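Local coordinates for mandelate racemase/muconate lactonizing enzyme, C-terminal domain protein (PDB 4DWD), which binds divalent metal ions, magnesium among them, and is probably a hydro-lyase of the mandelate racemase group in the enolase superfamily, at residues A157-D171 with V193-G206. Numbering follows the deposited sequence.
Sequences AAVKIRWDGDRTRCD and VIGFDANNGYSVGG
The six-membered ring of Trp163 lies over one face of the Phe196 ring in an offset stack, centroids 4.2 Å apart and planes 26° from parallel, while the carbonyl oxygen of Ile161 sits at the indole edge. Farther along, the guanidinium of Arg167 is stacked on the amide of Asn200, OD1 of Asn200 lying 3.3 Å from CZ of Arg167; the nitrogens of Arg167 bond to Gln227, Gln250 and His228, and ND2 of Asn200 to Glu224. The edge of the Tyr202 ring meets OD1 of Asp171. These pairs lie on and beyond the C-terminal ends of parallel strands 158-162 and 194-197, neighbours in the enolase-type barrel and joined by a beta-alpha-beta crossover through helix 174-188. Backbone bonds alternate from Val159 N to Val193 O up to Trp163 N to Asp197 O. With CG anti to the backbone N (chi1 -175°), Asp197 sends OD2 to a long salt bridge with Lys160 NZ, which also pairs with Glu223 and bonds to Tyr129 OH; Asp197 and Glu223 are ligands of a calcium site seen in this protein but not occupied in this chain. Beyond the strands, Asn199 OD1 takes Asp164 N from above its carbonyl plane at 2.9 Å, with a weak second bond from Trp163 N. Asp171 closes the far end against Ser203, the N-cap of helix 204-216. A leucine here would probably leave Ser203 N and OG without the two carboxylate oxygens they bond to, OG keeping its bond from Gly206 N. Ser203 N reaches Asp171 OD1 from above the carboxylate plane, whereas Ser203 OG meets the syn lone pair of Asp171 OD2 at 2.7 Å.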
loop_
_atom_site.group_PDB
_atom_site.type_symbol
_atom_site.label_atom_id
_atom_site.label_comp_id
_atom_site.label_asym_id
_atom_site.label_seq_id
_atom_site.Cartn_x
_atom_site.Cartn_y
_atom_site.Cartn_z
ATOM N N ALA B 157 29.894 17.751 21.857
ATOM C CA ALA B 157 29.977 17.498 20.423
ATOM C C ALA B 157 28.726 17.981 19.683
ATOM O O ALA B 157 28.739 18.115 18.460
ATOM C CB ALA B 157 30.225 16.014 20.162
ATOM N N ALA B 158 27.646 18.203 20.440
ATOM C CA ALA B 158 26.359 18.690 19.918
ATOM C C ALA B 158 25.563 19.338 21.045
ATOM O O ALA B 158 25.880 19.151 22.215
ATOM C CB ALA B 158 25.565 17.556 19.276
ATOM N N VAL B 159 24.539 20.109 20.689
ATOM C CA VAL B 159 23.639 20.734 21.665
ATOM C C VAL B 159 22.207 20.378 21.292
ATOM O O VAL B 159 21.879 20.381 20.114
ATOM C CB VAL B 159 23.795 22.272 21.649
ATOM C CG1 VAL B 159 22.698 22.941 22.467
ATOM C CG2 VAL B 159 25.177 22.653 22.166
ATOM N N LYS B 160 21.370 20.054 22.279
ATOM C CA LYS B 160 19.938 19.880 22.010
ATOM C C LYS B 160 19.177 20.811 22.920
ATOM O O LYS B 160 19.405 20.806 24.132
ATOM C CB LYS B 160 19.495 18.424 22.242
ATOM C CG LYS B 160 18.054 18.142 21.826
ATOM C CD LYS B 160 17.650 16.692 22.004
ATOM C CE LYS B 160 17.240 16.407 23.439
ATOM N NZ LYS B 160 17.066 14.946 23.684
ATOM N N ILE B 161 18.304 21.622 22.332
ATOM C CA ILE B 161 17.426 22.508 23.107
ATOM C C ILE B 161 16.025 21.895 23.179
ATOM O O ILE B 161 15.420 21.569 22.152
ATOM C CB ILE B 161 17.409 23.960 22.565
ATOM C CG1 ILE B 161 17.199 23.997 21.033
ATOM C CG2 ILE B 161 18.724 24.632 22.945
ATOM C CD1 ILE B 161 17.069 25.402 20.453
ATOM N N ARG B 162 15.534 21.715 24.400
ATOM C CA ARG B 162 14.242 21.046 24.628
ATOM C C ARG B 162 13.246 22.033 25.193
ATOM O O ARG B 162 13.618 22.949 25.930
ATOM C CB ARG B 162 14.385 19.870 25.610
ATOM C CG ARG B 162 15.668 19.061 25.483
ATOM C CD ARG B 162 15.574 17.718 26.214
ATOM N NE ARG B 162 15.071 17.901 27.575
ATOM C CZ ARG B 162 15.823 18.216 28.629
ATOM N NH1 ARG B 162 17.144 18.348 28.511
ATOM N NH2 ARG B 162 15.250 18.395 29.810
ATOM N N TRP B 163 11.973 21.825 24.877
ATOM C CA TRP B 163 10.942 22.783 25.241
ATOM C C TRP B 163 10.319 22.558 26.569
ATOM O O TRP B 163 10.162 23.507 27.349
ATOM C CB TRP B 163 9.909 22.911 24.117
ATOM C CG TRP B 163 10.146 24.208 23.407
ATOM C CD1 TRP B 163 9.275 25.287 23.306
ATOM C CD2 TRP B 163 11.387 24.651 22.767
ATOM N NE1 TRP B 163 9.868 26.326 22.645
ATOM C CE2 TRP B 163 11.141 26.013 22.299
ATOM C CE3 TRP B 163 12.640 24.071 22.537
ATOM C CZ2 TRP B 163 12.111 26.742 21.614
ATOM C CZ3 TRP B 163 13.606 24.810 21.852
ATOM C CH2 TRP B 163 13.352 26.125 21.412
ATOM N N ASP B 164 9.966 21.309 26.845
ATOM C CA ASP B 164 9.287 20.949 28.087
ATOM C C ASP B 164 8.097 21.858 28.413
ATOM O O ASP B 164 7.964 22.351 29.540
ATOM C CB ASP B 164 10.291 20.903 29.242
ATOM C CG ASP B 164 11.347 19.858 29.021
ATOM O OD1 ASP B 164 10.960 18.681 28.855
ATOM O OD2 ASP B 164 12.545 20.214 28.974
ATOM N N GLY B 165 7.229 22.061 27.424
ATOM C CA GLY B 165 6.000 22.829 27.626
ATOM C C GLY B 165 4.861 21.982 28.188
ATOM O O GLY B 165 5.039 20.809 28.515
ATOM N N ASP B 166 3.680 22.581 28.287
ATOM C CA ASP B 166 2.500 21.914 28.832
ATOM C C ASP B 166 1.783 21.153 27.718
ATOM O O ASP B 166 1.307 21.769 26.758
ATOM C CB ASP B 166 1.585 22.977 29.442
ATOM C CG ASP B 166 0.296 22.408 30.016
ATOM O OD1 ASP B 166 -0.104 21.276 29.666
ATOM O OD2 ASP B 166 -0.332 23.115 30.828
ATOM N N ARG B 167 1.682 19.826 27.855
ATOM C CA ARG B 167 1.149 18.970 26.771
ATOM C C ARG B 167 -0.371 19.025 26.588
ATOM O O ARG B 167 -0.913 18.381 25.676
ATOM C CB ARG B 167 1.593 17.511 26.931
ATOM C CG ARG B 167 3.042 17.253 26.559
ATOM C CD ARG B 167 3.374 15.786 26.789
ATOM N NE ARG B 167 2.919 14.933 25.692
ATOM C CZ ARG B 167 3.226 13.642 25.566
ATOM N NH1 ARG B 167 3.965 13.044 26.490
ATOM N NH2 ARG B 167 2.818 12.951 24.508
ATOM N N THR B 168 -1.057 19.775 27.448
ATOM C CA THR B 168 -2.469 20.073 27.208
ATOM C C THR B 168 -2.610 21.219 26.209
ATOM O O THR B 168 -3.709 21.510 25.761
ATOM C CB THR B 168 -3.252 20.422 28.493
ATOM O OG1 THR B 168 -2.706 21.607 29.095
ATOM C CG2 THR B 168 -3.230 19.262 29.492
ATOM N N ARG B 169 -1.488 21.849 25.864
ATOM C CA ARG B 169 -1.468 22.949 24.901
ATOM C C ARG B 169 -0.726 22.529 23.637
ATOM O O ARG B 169 0.105 21.623 23.671
ATOM C CB ARG B 169 -0.805 24.175 25.522
ATOM C CG ARG B 169 -1.467 24.632 26.819
ATOM C CD ARG B 169 -0.833 25.912 27.321
ATOM N NE ARG B 169 -1.196 27.043 26.472
ATOM C CZ ARG B 169 -0.569 28.217 26.466
ATOM N NH1 ARG B 169 0.461 28.426 27.273
ATOM N NH2 ARG B 169 -0.965 29.169 25.665
ATOM N N CYS B 170 -1.024 23.186 22.522
ATOM C CA CYS B 170 -0.510 22.745 21.233
ATOM C C CYS B 170 -0.253 23.963 20.347
ATOM O O CYS B 170 -1.042 24.903 20.357
ATOM C CB CYS B 170 -1.547 21.834 20.576
ATOM S SG CYS B 170 -0.914 20.940 19.150
ATOM N N ASP B 171 0.856 23.948 19.599
ATOM C CA ASP B 171 1.215 25.033 18.682
ATOM C C ASP B 171 1.139 26.378 19.409
ATOM O O ASP B 171 0.596 27.340 18.878
ATOM C CB ASP B 171 0.278 25.081 17.461
ATOM C CG ASP B 171 0.433 23.891 16.522
ATOM O OD1 ASP B 171 1.386 23.097 16.658
ATOM O OD2 ASP B 171 -0.419 23.771 15.616
ATOM N N VAL B 193 26.532 21.231 15.604
ATOM C CA VAL B 193 25.471 20.234 15.508
ATOM C C VAL B 193 24.420 20.560 16.580
ATOM O O VAL B 193 24.726 20.529 17.772
ATOM C CB VAL B 193 26.029 18.818 15.735
ATOM C CG1 VAL B 193 24.919 17.792 15.632
ATOM C CG2 VAL B 193 27.145 18.523 14.744
ATOM N N ILE B 194 23.203 20.899 16.148
ATOM C CA ILE B 194 22.144 21.305 17.076
ATOM C C ILE B 194 20.871 20.508 16.811
ATOM O O ILE B 194 20.440 20.382 15.660
ATOM C CB ILE B 194 21.789 22.809 16.960
ATOM C CG1 ILE B 194 23.038 23.670 16.650
ATOM C CG2 ILE B 194 21.074 23.275 18.226
ATOM C CD1 ILE B 194 22.736 25.148 16.443
ATOM N N GLY B 195 20.297 19.961 17.877
ATOM C CA GLY B 195 18.987 19.304 17.810
ATOM C C GLY B 195 17.930 20.137 18.520
ATOM O O GLY B 195 18.238 20.973 19.381
ATOM N N PHE B 196 16.674 19.901 18.158
ATOM C CA PHE B 196 15.545 20.617 18.736
ATOM C C PHE B 196 14.557 19.561 19.215
ATOM O O PHE B 196 14.134 18.707 18.427
ATOM C CB PHE B 196 14.930 21.504 17.643
ATOM C CG PHE B 196 13.780 22.376 18.098
ATOM C CD1 PHE B 196 12.530 21.827 18.400
ATOM C CD2 PHE B 196 13.926 23.761 18.158
ATOM C CE1 PHE B 196 11.462 22.636 18.780
ATOM C CE2 PHE B 196 12.863 24.566 18.542
ATOM C CZ PHE B 196 11.630 24.006 18.863
ATOM N N ASP B 197 14.198 19.619 20.496
ATOM C CA ASP B 197 13.260 18.662 21.079
ATOM C C ASP B 197 11.976 19.409 21.421
ATOM O O ASP B 197 11.955 20.250 22.328
ATOM C CB ASP B 197 13.909 18.020 22.312
ATOM C CG ASP B 197 13.067 16.910 22.934
ATOM O OD1 ASP B 197 11.884 16.761 22.607
ATOM O OD2 ASP B 197 13.623 16.195 23.783
ATOM N N ALA B 198 10.919 19.125 20.662
ATOM C CA ALA B 198 9.622 19.767 20.846
ATOM C C ALA B 198 8.839 19.277 22.056
ATOM O O ALA B 198 7.854 19.917 22.445
ATOM C CB ALA B 198 8.773 19.602 19.592
ATOM N N ASN B 199 9.240 18.138 22.627
ATOM C CA ASN B 199 8.488 17.541 23.741
ATOM C C ASN B 199 6.989 17.545 23.436
ATOM O O ASN B 199 6.164 17.952 24.258
ATOM C CB ASN B 199 8.809 18.246 25.070
ATOM C CG ASN B 199 10.261 18.090 25.466
ATOM O OD1 ASN B 199 11.038 19.048 25.412
ATOM N ND2 ASN B 199 10.645 16.882 25.848
ATOM N N ASN B 200 6.660 17.076 22.231
ATOM C CA ASN B 200 5.283 16.751 21.844
ATOM C C ASN B 200 4.401 17.983 21.672
ATOM O O ASN B 200 3.177 17.900 21.808
ATOM C CB ASN B 200 4.671 15.761 22.853
ATOM C CG ASN B 200 5.590 14.594 23.148
ATOM O OD1 ASN B 200 6.145 14.508 24.244
ATOM N ND2 ASN B 200 5.762 13.695 22.184
ATOM N N GLY B 201 5.021 19.113 21.331
ATOM C CA GLY B 201 4.326 20.390 21.394
ATOM C C GLY B 201 3.520 20.797 20.178
ATOM O O GLY B 201 2.836 21.806 20.243
ATOM N N TYR B 202 3.579 20.032 19.087
ATOM C CA TYR B 202 2.969 20.508 17.831
ATOM C C TYR B 202 1.950 19.574 17.222
ATOM O O TYR B 202 1.972 18.351 17.433
ATOM C CB TYR B 202 4.032 20.785 16.760
ATOM C CG TYR B 202 5.121 21.721 17.204
ATOM C CD1 TYR B 202 4.830 23.018 17.633
ATOM C CD2 TYR B 202 6.442 21.319 17.188
ATOM C CE1 TYR B 202 5.838 23.874 18.051
ATOM C CE2 TYR B 202 7.465 22.172 17.594
ATOM C CZ TYR B 202 7.148 23.446 18.025
ATOM O OH TYR B 202 8.150 24.281 18.445
ATOM N N SER B 203 1.052 20.178 16.453
ATOM C CA SER B 203 0.192 19.439 15.548
ATOM C C SER B 203 1.033 18.940 14.374
ATOM O O SER B 203 2.190 19.344 14.222
ATOM C CB SER B 203 -0.889 20.376 15.020
ATOM O OG SER B 203 -0.318 21.466 14.305
ATOM N N VAL B 204 0.475 18.079 13.526
ATOM C CA VAL B 204 1.215 17.697 12.320
ATOM C C VAL B 204 1.606 18.936 11.488
ATOM O O VAL B 204 2.763 19.088 11.089
ATOM C CB VAL B 204 0.401 16.713 11.459
ATOM C CG1 VAL B 204 1.047 16.509 10.094
ATOM C CG2 VAL B 204 0.253 15.378 12.186
ATOM N N GLY B 205 0.652 19.838 11.258
ATOM C CA GLY B 205 0.935 21.035 10.473
ATOM C C GLY B 205 1.955 21.937 11.142
ATOM O O GLY B 205 2.838 22.488 10.482
ATOM N N GLY B 206 1.833 22.115 12.456
ATOM C CA GLY B 206 2.794 22.929 13.196
ATOM C C GLY B 206 4.182 22.321 13.130
ATOM O O GLY B 206 5.188 23.042 13.039
HETATM O O HOH W 1 28.678 20.765 17.390
HETATM O O HOH W 2 12.620 16.780 28.320
HETATM O O HOH W 3 6.634 21.197 24.709
HETATM O O HOH W 4 6.315 18.683 27.153
HETATM O O HOH W 5 1.931 19.625 23.725
#